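Local coordinates for protein Pab-dependent poly(a)-specific ribonuclease subunit PAN2 (Neurospora crassa, PDB 4CZW) that probably shortens mRNA poly(A) tails as the catalytic subunit of the PAN2-PAN3 deadenylation complex, represented here by its protease-like domain, probably inactive, and its exonuclease domain, at residues V205-Y210 with C270-T275; D404-L409 with L539-C544; I492-H497 with Q523-S528; V346-A351 with Q358-L363. All blocks are in the same frame, centred on the assembly; numbering follows the deposited sequence.

Contact 1 of 4, residues V205-Y210 with C270-T275; sequences VNKLCY and CTEITT
Three hydrogen bonds join residues 205-210 to 270-275, two of them from backbone to backbone. They begin at a parallel bridge between Lys207 and Cys270 that puts strand 206-207 beside strand 266-270. Cys270 N gives its hydrogen to Asn206 O at 2.9 Å, lying in the plane of that carbonyl. The oxygen of the same cysteine then accepts from Leu208 N at 2.8 Å, nearly along its C=O axis and almost straight at the hydrogen (174°). Beyond the bridge the third bond comes from a side chain: Tyr210 OH donates to Thr271 O at 2.8 Å, approaching from above the carbonyl plane, while the ring edge lies against this oxygen. The phenol oxygen is used twice, because it also takes up Trp282 NE1. Thr271 OG1 lies within hydrogen-bonding reach of Pro387 O and Val388 O on strand 385-394, which must share its one proton, and Asn206 OD1 is held by Thr182. Lys207, extended along its length, crosses Glu272 obliquely, with its CB 3.7 Å from Glu272 CG. Lys207 NZ stays 4.3 Å from Glu272 OE1, too far for a salt bridge, and Lys135 forms a long, weak ion pair with Glu272 OE2. The cohesion of this edge of the USP-like sheet therefore rests on neutral hydrogen bonds, with a tyrosine hydroxyl adding a third past the bridge; the charges probably add little more than a diffuse attraction.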
loop_
_atom_site.group_PDB
_atom_site.type_symbol
_atom_site.label_atom_id
_atom_site.label_comp_id
_atom_site.label_asym_id
_atom_site.label_seq_id
_atom_site.Cartn_x
_atom_site.Cartn_y
_atom_site.Cartn_z
ATOM N N VAL A 205 -17.847 -2.830 5.012
ATOM C CA VAL A 205 -17.519 -1.832 6.022
ATOM C C VAL A 205 -18.780 -1.351 6.734
ATOM O O VAL A 205 -19.753 -0.959 6.092
ATOM C CB VAL A 205 -16.791 -0.622 5.403
ATOM C CG1 VAL A 205 -16.472 0.411 6.473
ATOM C CG2 VAL A 205 -15.522 -1.070 4.693
ATOM N N ASN A 206 -18.759 -1.385 8.063
ATOM C CA ASN A 206 -19.910 -0.965 8.853
ATOM C C ASN A 206 -19.846 0.504 9.256
ATOM O O ASN A 206 -18.774 1.110 9.275
ATOM C CB ASN A 206 -20.041 -1.838 10.100
ATOM C CG ASN A 206 -20.506 -3.243 9.779
ATOM O OD1 ASN A 206 -19.699 -4.162 9.639
ATOM N ND2 ASN A 206 -21.816 -3.416 9.657
ATOM N N LYS A 207 -21.006 1.071 9.573
ATOM C CA LYS A 207 -21.099 2.469 9.979
ATOM C C LYS A 207 -21.641 2.588 11.399
ATOM O O LYS A 207 -22.600 1.908 11.761
ATOM C CB LYS A 207 -21.990 3.252 9.014
ATOM C CG LYS A 207 -21.559 3.184 7.560
ATOM C CD LYS A 207 -22.515 3.964 6.671
ATOM C CE LYS A 207 -22.115 3.876 5.208
ATOM N NZ LYS A 207 -23.051 4.634 4.333
ATOM N N LEU A 208 -21.027 3.453 12.198
ATOM C CA LEU A 208 -21.476 3.674 13.567
ATOM C C LEU A 208 -22.821 4.393 13.586
ATOM O O LEU A 208 -23.165 5.111 12.648
ATOM C CB LEU A 208 -20.437 4.475 14.355
ATOM C CG LEU A 208 -19.075 3.808 14.566
ATOM C CD1 LEU A 208 -18.208 4.640 15.500
ATOM C CD2 LEU A 208 -19.242 2.393 15.098
ATOM N N CYS A 209 -23.579 4.195 14.660
ATOM C CA CYS A 209 -24.895 4.809 14.794
ATOM C C CYS A 209 -25.079 5.410 16.186
ATOM O O CYS A 209 -24.792 4.763 17.193
ATOM C CB CYS A 209 -25.994 3.785 14.508
ATOM S SG CYS A 209 -27.670 4.459 14.532
ATOM N N TYR A 210 -25.563 6.647 16.234
ATOM C CA TYR A 210 -25.709 7.365 17.496
ATOM C C TYR A 210 -27.173 7.620 17.841
ATOM O O TYR A 210 -27.996 7.837 16.951
ATOM C CB TYR A 210 -24.943 8.691 17.440
ATOM C CG TYR A 210 -23.499 8.541 17.021
ATOM C CD1 TYR A 210 -22.518 8.205 17.945
ATOM C CD2 TYR A 210 -23.116 8.734 15.700
ATOM C CE1 TYR A 210 -21.196 8.065 17.565
ATOM C CE2 TYR A 210 -21.798 8.597 15.312
ATOM C CZ TYR A 210 -20.842 8.263 16.248
ATOM O OH TYR A 210 -19.527 8.126 15.863
ATOM N N CYS A 270 -16.757 2.992 10.055
ATOM C CA CYS A 270 -16.894 4.412 9.747
ATOM C C CYS A 270 -17.643 5.118 10.872
ATOM O O CYS A 270 -18.735 4.702 11.257
ATOM C CB CYS A 270 -17.617 4.615 8.414
ATOM S SG CYS A 270 -16.658 4.126 6.964
ATOM N N THR A 271 -17.050 6.185 11.395
ATOM C CA THR A 271 -17.595 6.874 12.560
ATOM C C THR A 271 -18.883 7.633 12.252
ATOM O O THR A 271 -19.763 7.736 13.107
ATOM C CB THR A 271 -16.571 7.860 13.151
ATOM O OG1 THR A 271 -16.156 8.785 12.138
ATOM C CG2 THR A 271 -15.356 7.112 13.677
ATOM N N GLU A 272 -18.979 8.161 11.034
ATOM C CA GLU A 272 -20.153 8.912 10.586
ATOM C C GLU A 272 -20.480 10.085 11.509
ATOM O O GLU A 272 -21.640 10.309 11.854
ATOM C CB GLU A 272 -21.369 7.987 10.468
ATOM C CG GLU A 272 -21.170 6.820 9.516
ATOM C CD GLU A 272 -20.865 7.267 8.100
ATOM O OE1 GLU A 272 -21.820 7.503 7.331
ATOM O OE2 GLU A 272 -19.670 7.381 7.756
ATOM N N ILE A 273 -19.452 10.827 11.904
ATOM C CA ILE A 273 -19.631 12.006 12.744
ATOM C C ILE A 273 -20.178 13.172 11.925
ATOM O O ILE A 273 -19.520 13.651 11.002
ATOM C CB ILE A 273 -18.310 12.428 13.411
ATOM C CG1 ILE A 273 -17.759 11.288 14.269
ATOM C CG2 ILE A 273 -18.511 13.683 14.243
ATOM C CD1 ILE A 273 -16.399 11.575 14.866
ATOM N N THR A 274 -21.379 13.628 12.266
ATOM C CA THR A 274 -22.044 14.668 11.486
ATOM C C THR A 274 -22.431 15.888 12.318
ATOM O O THR A 274 -22.356 17.020 11.840
ATOM C CB THR A 274 -23.313 14.125 10.799
ATOM O OG1 THR A 274 -24.180 13.545 11.783
ATOM C CG2 THR A 274 -22.952 13.069 9.768
ATOM N N THR A 275 -22.846 15.661 13.560
ATOM C CA THR A 275 -23.335 16.745 14.404
ATOM C C THR A 275 -22.328 17.151 15.471
ATOM O O THR A 275 -21.334 16.463 15.698
ATOM C CB THR A 275 -24.656 16.363 15.097
ATOM O OG1 THR A 275 -24.416 15.318 16.048
ATOM C CG2 THR A 275 -25.677 15.890 14.073
#

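Contact 2 of 4, residues D404-L409 with L539-C544; sequences DWKTRL and LVNLGC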
loop_
_atom_site.group_PDB
_atom_site.type_symbol
_atom_site.label_atom_id
_atom_site.label_comp_id
_atom_site.label_asym_id
_atom_site.label_seq_id
_atom_site.Cartn_x
_atom_site.Cartn_y
_atom_site.Cartn_z
ATOM N N ASP A 404 5.146 -17.644 3.237
ATOM C CA ASP A 404 5.039 -18.549 2.098
ATOM C C ASP A 404 4.885 -17.792 0.781
ATOM O O ASP A 404 5.206 -18.320 -0.284
ATOM C CB ASP A 404 3.867 -19.513 2.283
ATOM C CG ASP A 404 3.996 -20.353 3.538
ATOM O OD1 ASP A 404 5.125 -20.479 4.060
ATOM O OD2 ASP A 404 2.969 -20.893 4.002
ATOM N N TRP A 405 4.393 -16.559 0.858
ATOM C CA TRP A 405 4.254 -15.723 -0.329
ATOM C C TRP A 405 5.627 -15.419 -0.919
ATOM O O TRP A 405 5.779 -15.280 -2.132
ATOM C CB TRP A 405 3.516 -14.420 -0.001
ATOM C CG TRP A 405 4.272 -13.498 0.915
ATOM C CD1 TRP A 405 4.215 -13.468 2.277
ATOM C CD2 TRP A 405 5.198 -12.470 0.531
ATOM N NE1 TRP A 405 5.046 -12.488 2.766
ATOM C CE2 TRP A 405 5.660 -11.863 1.715
ATOM C CE3 TRP A 405 5.679 -12.010 -0.698
ATOM C CZ2 TRP A 405 6.582 -10.816 1.705
ATOM C CZ3 TRP A 405 6.593 -10.969 -0.705
ATOM C CH2 TRP A 405 7.035 -10.384 0.488
ATOM N N LYS A 406 6.624 -15.325 -0.047
ATOM C CA LYS A 406 7.994 -15.068 -0.465
ATOM C C LYS A 406 8.713 -16.379 -0.762
ATOM O O LYS A 406 9.455 -16.487 -1.738
ATOM C CB LYS A 406 8.738 -14.276 0.612
ATOM C CG LYS A 406 10.067 -13.691 0.168
ATOM C CD LYS A 406 10.622 -12.756 1.232
ATOM C CE LYS A 406 11.909 -12.092 0.777
ATOM N NZ LYS A 406 12.412 -11.126 1.793
ATOM N N THR A 407 8.478 -17.376 0.088
ATOM C CA THR A 407 9.089 -18.692 -0.063
ATOM C C THR A 407 8.674 -19.360 -1.372
ATOM O O THR A 407 9.515 -19.861 -2.118
ATOM C CB THR A 407 8.722 -19.617 1.114
ATOM O OG1 THR A 407 9.272 -19.090 2.328
ATOM C CG2 THR A 407 9.264 -21.019 0.887
ATOM N N ARG A 408 7.374 -19.361 -1.649
ATOM C CA ARG A 408 6.861 -19.949 -2.880
ATOM C C ARG A 408 6.363 -18.870 -3.837
ATOM O O ARG A 408 5.274 -18.980 -4.402
ATOM C CB ARG A 408 5.747 -20.950 -2.574
ATOM C CG ARG A 408 6.212 -22.159 -1.777
ATOM C CD ARG A 408 5.146 -23.241 -1.728
ATOM N NE ARG A 408 3.938 -22.797 -1.038
ATOM C CZ ARG A 408 3.747 -22.904 0.272
ATOM N NH1 ARG A 408 4.686 -23.439 1.041
ATOM N NH2 ARG A 408 2.616 -22.475 0.816
ATOM N N LEU A 409 7.172 -17.831 -4.010
ATOM C CA LEU A 409 6.861 -16.742 -4.930
ATOM C C LEU A 409 6.779 -17.237 -6.372
ATOM O O LEU A 409 7.660 -17.958 -6.838
ATOM C CB LEU A 409 7.913 -15.638 -4.811
ATOM C CG LEU A 409 7.869 -14.496 -5.830
ATOM C CD1 LEU A 409 6.623 -13.649 -5.639
ATOM C CD2 LEU A 409 9.125 -13.644 -5.730
ATOM N N LEU A 539 12.027 -9.935 -8.804
ATOM C CA LEU A 539 13.486 -9.970 -8.748
ATOM C C LEU A 539 14.022 -9.453 -7.415
ATOM O O LEU A 539 15.041 -9.936 -6.921
ATOM C CB LEU A 539 14.080 -9.160 -9.903
ATOM C CG LEU A 539 13.891 -9.751 -11.301
ATOM C CD1 LEU A 539 14.353 -8.774 -12.369
ATOM C CD2 LEU A 539 14.628 -11.077 -11.425
ATOM N N VAL A 540 13.333 -8.475 -6.836
ATOM C CA VAL A 540 13.715 -7.946 -5.531
ATOM C C VAL A 540 13.509 -8.994 -4.442
ATOM O O VAL A 540 14.392 -9.226 -3.616
ATOM C CB VAL A 540 12.916 -6.676 -5.175
ATOM C CG1 VAL A 540 13.176 -6.264 -3.733
ATOM C CG2 VAL A 540 13.268 -5.545 -6.125
ATOM N N ASN A 541 12.343 -9.633 -4.453
ATOM C CA ASN A 541 12.008 -10.633 -3.443
ATOM C C ASN A 541 12.732 -11.960 -3.649
ATOM O O ASN A 541 12.753 -12.805 -2.754
ATOM C CB ASN A 541 10.497 -10.867 -3.410
ATOM C CG ASN A 541 9.748 -9.728 -2.750
ATOM O OD1 ASN A 541 9.725 -9.612 -1.524
ATOM N ND2 ASN A 541 9.128 -8.877 -3.560
ATOM N N LEU A 542 13.322 -12.147 -4.825
ATOM C CA LEU A 542 14.145 -13.324 -5.073
ATOM C C LEU A 542 15.519 -13.144 -4.435
ATOM O O LEU A 542 16.259 -14.110 -4.246
ATOM C CB LEU A 542 14.281 -13.593 -6.574
ATOM C CG LEU A 542 13.074 -14.234 -7.261
ATOM C CD1 LEU A 542 13.329 -14.415 -8.749
ATOM C CD2 LEU A 542 12.734 -15.566 -6.611
ATOM N N GLY A 543 15.849 -11.899 -4.103
ATOM C CA GLY A 543 17.094 -11.589 -3.426
ATOM C C GLY A 543 18.187 -11.102 -4.356
ATOM O O GLY A 543 19.354 -11.036 -3.971
ATOM N N CYS A 544 17.809 -10.754 -5.583
ATOM C CA CYS A 544 18.772 -10.314 -6.587
ATOM C C CYS A 544 19.452 -9.006 -6.201
ATOM O O CYS A 544 18.891 -8.193 -5.466
ATOM C CB CYS A 544 18.092 -10.155 -7.948
ATOM S SG CYS A 544 17.416 -11.681 -8.627
#
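Asn541 presents its side chain almost square to three residues of 404-409, and no hydrogen bond crosses between the two segments. Its amide plane stands 76° from the Trp405 ring, and OD1 lies 3.4 Å from Trp405 CH2 at the far corner of the indole. With chi1 at 67°, Trp405 CG sits between the backbone N and the carbonyl carbon, and one indole face is covered by CB of Lys406. The extended Lys406 chain crosses Asn541 at about a right angle, bringing CE 3.7 Å from Asn541 O. Leu409, its CG anti to the backbone N, extends CD2 to 3.9 Å from Asn541 CB; the same methyl meets Leu542 CD2 at 4.2 Å. Asn541 ND2 bonds Trp537 O of its own helix; weak bonds reach Asp90 (from ND2) and Lys94 (from OD1) of helix 81-94. Just past Asn541 a Schellman motif closes the helix at Gly543, with Gly543 N bonded to Val540 O and Cys544 N to Leu539 O. Short helix 404-407 is thus packed against the C-terminal end of exonuclease helix 529-541. Helix 81-94, which carries the zinc ligand Cys83 of the USP-like domain, touches both, and Leu539 and Val540 pack on Phe546 of strand 545-548.

Contact 3 of 4, residues I492-H497 with Q523-S528; sequences IDDYIH and QRNLVS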
loop_
_atom_site.group_PDB
_atom_site.type_symbol
_atom_site.label_atom_id
_atom_site.label_comp_id
_atom_site.label_asym_id
_atom_site.label_seq_id
_atom_site.Cartn_x
_atom_site.Cartn_y
_atom_site.Cartn_z
ATOM N N ILE A 492 15.372 -8.434 -19.975
ATOM C CA ILE A 492 14.193 -7.585 -19.864
ATOM C C ILE A 492 14.433 -6.260 -20.575
ATOM O O ILE A 492 15.391 -5.551 -20.273
ATOM C CB ILE A 492 13.813 -7.297 -18.397
ATOM C CG1 ILE A 492 13.376 -8.578 -17.686
ATOM C CG2 ILE A 492 12.695 -6.268 -18.330
ATOM C CD1 ILE A 492 12.997 -8.367 -16.236
ATOM N N ASP A 493 13.566 -5.937 -21.528
ATOM C CA ASP A 493 13.611 -4.644 -22.199
ATOM C C ASP A 493 12.193 -4.199 -22.526
ATOM O O ASP A 493 11.800 -4.130 -23.691
ATOM C CB ASP A 493 14.465 -4.710 -23.467
ATOM C CG ASP A 493 14.730 -3.339 -24.064
ATOM O OD1 ASP A 493 14.744 -2.349 -23.302
ATOM O OD2 ASP A 493 14.923 -3.251 -25.295
ATOM N N ASP A 494 11.427 -3.903 -21.483
ATOM C CA ASP A 494 10.016 -3.576 -21.634
ATOM C C ASP A 494 9.773 -2.089 -21.855
ATOM O O ASP A 494 10.315 -1.245 -21.141
ATOM C CB ASP A 494 9.230 -4.041 -20.407
ATOM C CG ASP A 494 9.288 -5.542 -20.210
ATOM O OD1 ASP A 494 9.488 -6.265 -21.208
ATOM O OD2 ASP A 494 9.130 -5.997 -19.058
ATOM N N TYR A 495 8.955 -1.780 -22.853
ATOM C CA TYR A 495 8.438 -0.432 -23.037
ATOM C C TYR A 495 7.049 -0.369 -22.413
ATOM O O TYR A 495 6.300 -1.346 -22.455
ATOM C CB TYR A 495 8.397 -0.054 -24.518
ATOM C CG TYR A 495 9.752 0.264 -25.112
ATOM C CD1 TYR A 495 10.723 -0.721 -25.247
ATOM C CD2 TYR A 495 10.058 1.547 -25.546
ATOM C CE1 TYR A 495 11.959 -0.437 -25.795
ATOM C CE2 TYR A 495 11.292 1.841 -26.095
ATOM C CZ TYR A 495 12.238 0.845 -26.217
ATOM O OH TYR A 495 13.469 1.132 -26.761
ATOM N N ILE A 496 6.706 0.773 -21.828
ATOM C CA ILE A 496 5.483 0.871 -21.040
ATOM C C ILE A 496 4.335 1.531 -21.792
ATOM O O ILE A 496 4.448 2.671 -22.241
ATOM C CB ILE A 496 5.725 1.656 -19.738
ATOM C CG1 ILE A 496 6.942 1.097 -18.999
ATOM C CG2 ILE A 496 4.486 1.622 -18.856
ATOM C CD1 ILE A 496 6.846 -0.380 -18.708
ATOM N N HIS A 497 3.230 0.805 -21.924
ATOM C CA HIS A 497 2.005 1.377 -22.463
ATOM C C HIS A 497 1.386 2.284 -21.409
ATOM O O HIS A 497 0.604 1.838 -20.569
ATOM C CB HIS A 497 1.021 0.284 -22.884
ATOM C CG HIS A 497 -0.232 0.806 -23.517
ATOM N ND1 HIS A 497 -0.400 2.132 -23.855
ATOM C CD2 HIS A 497 -1.379 0.181 -23.873
ATOM C CE1 HIS A 497 -1.595 2.301 -24.390
ATOM N NE2 HIS A 497 -2.210 1.132 -24.413
ATOM N N GLN A 523 7.373 -1.571 -32.295
ATOM C CA GLN A 523 8.139 -2.771 -32.607
ATOM C C GLN A 523 8.758 -3.335 -31.337
ATOM O O GLN A 523 9.534 -4.291 -31.374
ATOM C CB GLN A 523 9.226 -2.466 -33.638
ATOM C CG GLN A 523 8.691 -2.111 -35.013
ATOM C CD GLN A 523 7.959 -3.267 -35.662
ATOM O OE1 GLN A 523 6.848 -3.108 -36.166
ATOM N NE2 GLN A 523 8.581 -4.441 -35.655
ATOM N N ARG A 524 8.402 -2.730 -30.209
ATOM C CA ARG A 524 8.969 -3.097 -28.919
ATOM C C ARG A 524 8.095 -4.103 -28.186
ATOM O O ARG A 524 6.990 -4.421 -28.627
ATOM C CB ARG A 524 9.152 -1.853 -28.050
ATOM C CG ARG A 524 9.719 -0.649 -28.781
ATOM C CD ARG A 524 11.125 -0.912 -29.286
ATOM N NE ARG A 524 11.700 0.270 -29.921
ATOM C CZ ARG A 524 12.922 0.319 -30.438
ATOM N NH1 ARG A 524 13.706 -0.750 -30.396
ATOM N NH2 ARG A 524 13.364 1.438 -30.997
ATOM N N ASN A 525 8.596 -4.601 -27.060
ATOM C CA ASN A 525 7.792 -5.432 -26.177
ATOM C C ASN A 525 6.952 -4.544 -25.269
ATOM O O ASN A 525 7.193 -4.461 -24.065
ATOM C CB ASN A 525 8.679 -6.363 -25.347
ATOM C CG ASN A 525 7.878 -7.387 -24.566
ATOM O OD1 ASN A 525 6.784 -7.780 -24.974
ATOM N ND2 ASN A 525 8.417 -7.822 -23.433
ATOM N N LEU A 526 5.972 -3.869 -25.861
ATOM C CA LEU A 526 5.137 -2.923 -25.132
ATOM C C LEU A 526 4.194 -3.642 -24.173
ATOM O O LEU A 526 3.374 -4.460 -24.590
ATOM C CB LEU A 526 4.338 -2.056 -26.107
ATOM C CG LEU A 526 3.663 -0.817 -25.520
ATOM C CD1 LEU A 526 4.702 0.152 -24.987
ATOM C CD2 LEU A 526 2.789 -0.145 -26.561
ATOM N N VAL A 527 4.318 -3.335 -22.886
ATOM C CA VAL A 527 3.511 -3.989 -21.862
ATOM C C VAL A 527 2.842 -2.978 -20.936
ATOM O O VAL A 527 3.140 -1.784 -20.983
ATOM C CB VAL A 527 4.357 -4.956 -21.010
ATOM C CG1 VAL A 527 4.920 -6.076 -21.871
ATOM C CG2 VAL A 527 5.474 -4.202 -20.306
ATOM N N SER A 528 1.936 -3.467 -20.097
ATOM C CA SER A 528 1.265 -2.628 -19.113
ATOM C C SER A 528 2.226 -2.297 -17.971
ATOM O O SER A 528 3.155 -3.060 -17.708
ATOM C CB SER A 528 0.010 -3.326 -18.580
ATOM O OG SER A 528 0.347 -4.431 -17.760
#
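Tyr495 O takes one hydrogen bond and one weaker contact from residues 523-528: Val527 N donates to it at 2.8 Å, nearly along the C=O axis with 169° at the hydrogen, and Leu526 CA adds a CA-H...O contact. Val527 O repeats the pattern, accepting from His497 N at 2.8 Å in its carbonyl plane and meeting Ile496 CA. The bond from Tyr495 N to Asn525 O is weak. Side chains flank this parallel pairing on both faces. On the face of Tyr495 and Leu526, Arg524 lies over the phenol: bent at chi2 (-64°), it places CG 3.6 Å from the ring centroid, practically on the normal, in a CH-pi contact. Its guanidinium then runs nearly parallel to the ring (5°) and covers the hydroxyl, while NE is drawn into a salt bridge with Asp516. Leu526 CD1 tucks against Tyr495 CB at 3.7 Å. On the face of Ile496 and Val527, Val527 CG2 comes 3.8 Å from Asp494 CB. Apart from this, Asp494 OD1 lies 2.9 Å from Asn525 ND2, and OD2 is salt-bridged to Lys535. Strand 490-496 thereby binds 525-527 at one side and 471-481, antiparallel, at the other. Helix 529-541, whose N-cap is Ser528, packs on Asp494 and Ile496 of this RNase H-like exonuclease sheet, and helix 514-517 touches Tyr495 and Leu526.

Contact 4 of 4, residues V346-A351 with Q358-L363; sequences VNVGRA and QDRWHL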
loop_
_atom_site.group_PDB
_atom_site.type_symbol
_atom_site.label_atom_id
_atom_site.label_comp_id
_atom_site.label_asym_id
_atom_site.label_seq_id
_atom_site.Cartn_x
_atom_site.Cartn_y
_atom_site.Cartn_z
ATOM N N VAL A 346 -1.543 4.733 14.721
ATOM C CA VAL A 346 -1.543 3.276 14.647
ATOM C C VAL A 346 -0.656 2.633 15.712
ATOM O O VAL A 346 0.448 3.103 15.982
ATOM C CB VAL A 346 -1.072 2.799 13.252
ATOM C CG1 VAL A 346 -1.072 1.281 13.168
ATOM C CG2 VAL A 346 -1.946 3.396 12.161
ATOM N N ASN A 347 -1.153 1.558 16.319
ATOM C CA ASN A 347 -0.341 0.728 17.199
ATOM C C ASN A 347 0.421 -0.303 16.371
ATOM O O ASN A 347 -0.134 -1.330 15.981
ATOM C CB ASN A 347 -1.216 0.037 18.249
ATOM C CG ASN A 347 -0.408 -0.557 19.392
ATOM O OD1 ASN A 347 0.714 -1.027 19.202
ATOM N ND2 ASN A 347 -0.980 -0.535 20.590
ATOM N N VAL A 348 1.695 -0.026 16.107
ATOM C CA VAL A 348 2.501 -0.878 15.238
ATOM C C VAL A 348 2.913 -2.185 15.911
ATOM O O VAL A 348 3.594 -3.013 15.307
ATOM C CB VAL A 348 3.774 -0.149 14.763
ATOM C CG1 VAL A 348 3.407 1.119 14.011
ATOM C CG2 VAL A 348 4.680 0.164 15.944
ATOM N N GLY A 349 2.497 -2.367 17.160
ATOM C CA GLY A 349 2.838 -3.562 17.908
ATOM C C GLY A 349 2.035 -4.780 17.496
ATOM O O GLY A 349 2.447 -5.914 17.742
ATOM N N ARG A 350 0.887 -4.547 16.866
ATOM C CA ARG A 350 0.010 -5.634 16.443
ATOM C C ARG A 350 0.670 -6.498 15.372
ATOM O O ARG A 350 0.491 -7.717 15.347
ATOM C CB ARG A 350 -1.317 -5.084 15.912
ATOM C CG ARG A 350 -1.902 -3.934 16.719
ATOM C CD ARG A 350 -2.242 -4.339 18.143
ATOM N NE ARG A 350 -2.926 -3.262 18.854
ATOM C CZ ARG A 350 -3.235 -3.292 20.145
ATOM N NH1 ARG A 350 -2.916 -4.347 20.882
ATOM N NH2 ARG A 350 -3.860 -2.264 20.703
ATOM N N ALA A 351 1.436 -5.860 14.492
ATOM C CA ALA A 351 2.081 -6.558 13.383
ATOM C C ALA A 351 3.534 -6.903 13.701
ATOM O O ALA A 351 4.342 -7.122 12.799
ATOM C CB ALA A 351 2.004 -5.717 12.117
ATOM N N GLN A 358 3.445 -3.424 24.912
ATOM C CA GLN A 358 2.312 -3.575 24.007
ATOM C C GLN A 358 1.912 -2.242 23.383
ATOM O O GLN A 358 1.435 -2.195 22.249
ATOM C CB GLN A 358 1.117 -4.189 24.740
ATOM C CG GLN A 358 1.342 -5.614 25.214
ATOM C CD GLN A 358 0.143 -6.180 25.951
ATOM O OE1 GLN A 358 -0.716 -5.435 26.425
ATOM N NE2 GLN A 358 0.077 -7.502 26.047
ATOM N N ASP A 359 2.110 -1.160 24.130
ATOM C CA ASP A 359 1.761 0.172 23.652
ATOM C C ASP A 359 2.860 0.755 22.770
ATOM O O ASP A 359 3.847 1.299 23.264
ATOM C CB ASP A 359 1.481 1.107 24.830
ATOM C CG ASP A 359 0.257 0.693 25.621
ATOM O OD1 ASP A 359 -0.687 0.145 25.014
ATOM O OD2 ASP A 359 0.238 0.916 26.851
ATOM N N ARG A 360 2.679 0.631 21.458
ATOM C CA ARG A 360 3.640 1.152 20.495
ATOM C C ARG A 360 2.941 2.027 19.459
ATOM O O ARG A 360 3.084 1.817 18.255
ATOM C CB ARG A 360 4.384 0.007 19.807
ATOM C CG ARG A 360 5.105 -0.928 20.766
ATOM C CD ARG A 360 5.871 -2.006 20.017
ATOM N NE ARG A 360 6.809 -1.432 19.057
ATOM C CZ ARG A 360 8.035 -1.026 19.362
ATOM N NH1 ARG A 360 8.478 -1.127 20.609
ATOM N NH2 ARG A 360 8.820 -0.516 18.423
ATOM N N TRP A 361 2.184 3.009 19.938
ATOM C CA TRP A 361 1.416 3.886 19.060
ATOM C C TRP A 361 2.299 4.912 18.357
ATOM O O TRP A 361 3.207 5.485 18.960
ATOM C CB TRP A 361 0.319 4.597 19.855
ATOM C CG TRP A 361 -0.702 3.660 20.422
ATOM C CD1 TRP A 361 -0.645 3.016 21.624
ATOM C CD2 TRP A 361 -1.933 3.259 19.809
ATOM N NE1 TRP A 361 -1.765 2.240 21.798
ATOM C CE2 TRP A 361 -2.571 2.371 20.699
ATOM C CE3 TRP A 361 -2.558 3.564 18.597
ATOM C CZ2 TRP A 361 -3.803 1.785 20.412
ATOM C CZ3 TRP A 361 -3.781 2.982 18.315
ATOM C CH2 TRP A 361 -4.390 2.103 19.219
ATOM N N HIS A 362 2.020 5.139 17.077
ATOM C CA HIS A 362 2.766 6.113 16.288
ATOM C C HIS A 362 1.839 7.021 15.487
ATOM O O HIS A 362 0.776 6.598 15.033
ATOM C CB HIS A 362 3.737 5.408 15.339
ATOM C CG HIS A 362 4.930 4.818 16.022
ATOM N ND1 HIS A 362 4.866 3.658 16.763
ATOM C CD2 HIS A 362 6.219 5.228 16.075
ATOM C CE1 HIS A 362 6.066 3.379 17.243
ATOM N NE2 HIS A 362 6.904 4.316 16.840
ATOM N N LEU A 363 2.253 8.272 15.317
ATOM C CA LEU A 363 1.512 9.224 14.502
ATOM C C LEU A 363 2.075 9.273 13.086
ATOM O O LEU A 363 3.226 9.654 12.881
ATOM C CB LEU A 363 1.550 10.617 15.133
ATOM C CG LEU A 363 1.053 11.772 14.261
ATOM C CD1 LEU A 363 -0.405 11.578 13.875
ATOM C CD2 LEU A 363 1.254 13.105 14.968
#
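An antiparallel strand pair of the USP-like domain ends here in an Asx turn that starts at Asn347, which also opens a type I turn running to Arg350. The pair is fastened by Val346 and His362, each backbone N bonding the other's O. Asn347 CB rests over the six-membered ring of Trp361 as a CH-pi contact, 3.5 Å from its centroid and 7° off the normal. CG, anti to the backbone N (chi1 -166°), carries the amide across the indole, the two planes 55° apart. OD1 receives Gly349 N on a lone pair at 3.0 Å, closing the Asx turn, and accepts a weak bond from Arg360 N. ND2 passes over the indole near NE1, also a donor, so no bond forms between them, and gives a weak bond to Gln358 O; it also sits over one face of the Arg350 guanidinium, toward its rim, and Arg350 NH2 is salt-bridged to Glu290. Arg360 NE is salt-bridged to Glu352 and NH2 bonds the Tyr38 hydroxyl. Val348 CG2 packs 3.6 Å from His362 ND1, and Arg360 O is shared by two donors, Val348 N at 3.2 Å and His362 ND1 at 3.0 Å, the latter with the oxygen at the imidazole edge.

Contacts 1 and 4 belong to one branched sheet of the USP-like domain, their centres 24 Å apart without touching. Contact 3 lies in the exonuclease domain, 46 Å from contact 1 between centres and across the middle of the chain. Contact 2 lies where the exonuclease helix meets helix 404-407, close to helix 81-94 of the USP-like domain. It abuts contact 3 through Leu539 CD1 and Ile492 CD1, 4.1 Å apart; strand 525-527 also leads directly into helix 529-541. Its Leu409 side chain is about 12 Å from a bound zinc. Contact 3 lies close to the probable catalytic metal site, with the Tyr495 side chain about 7 Å from that of Glu447, a probable metal ligand alongside Asp445, Asp554 and Asp607.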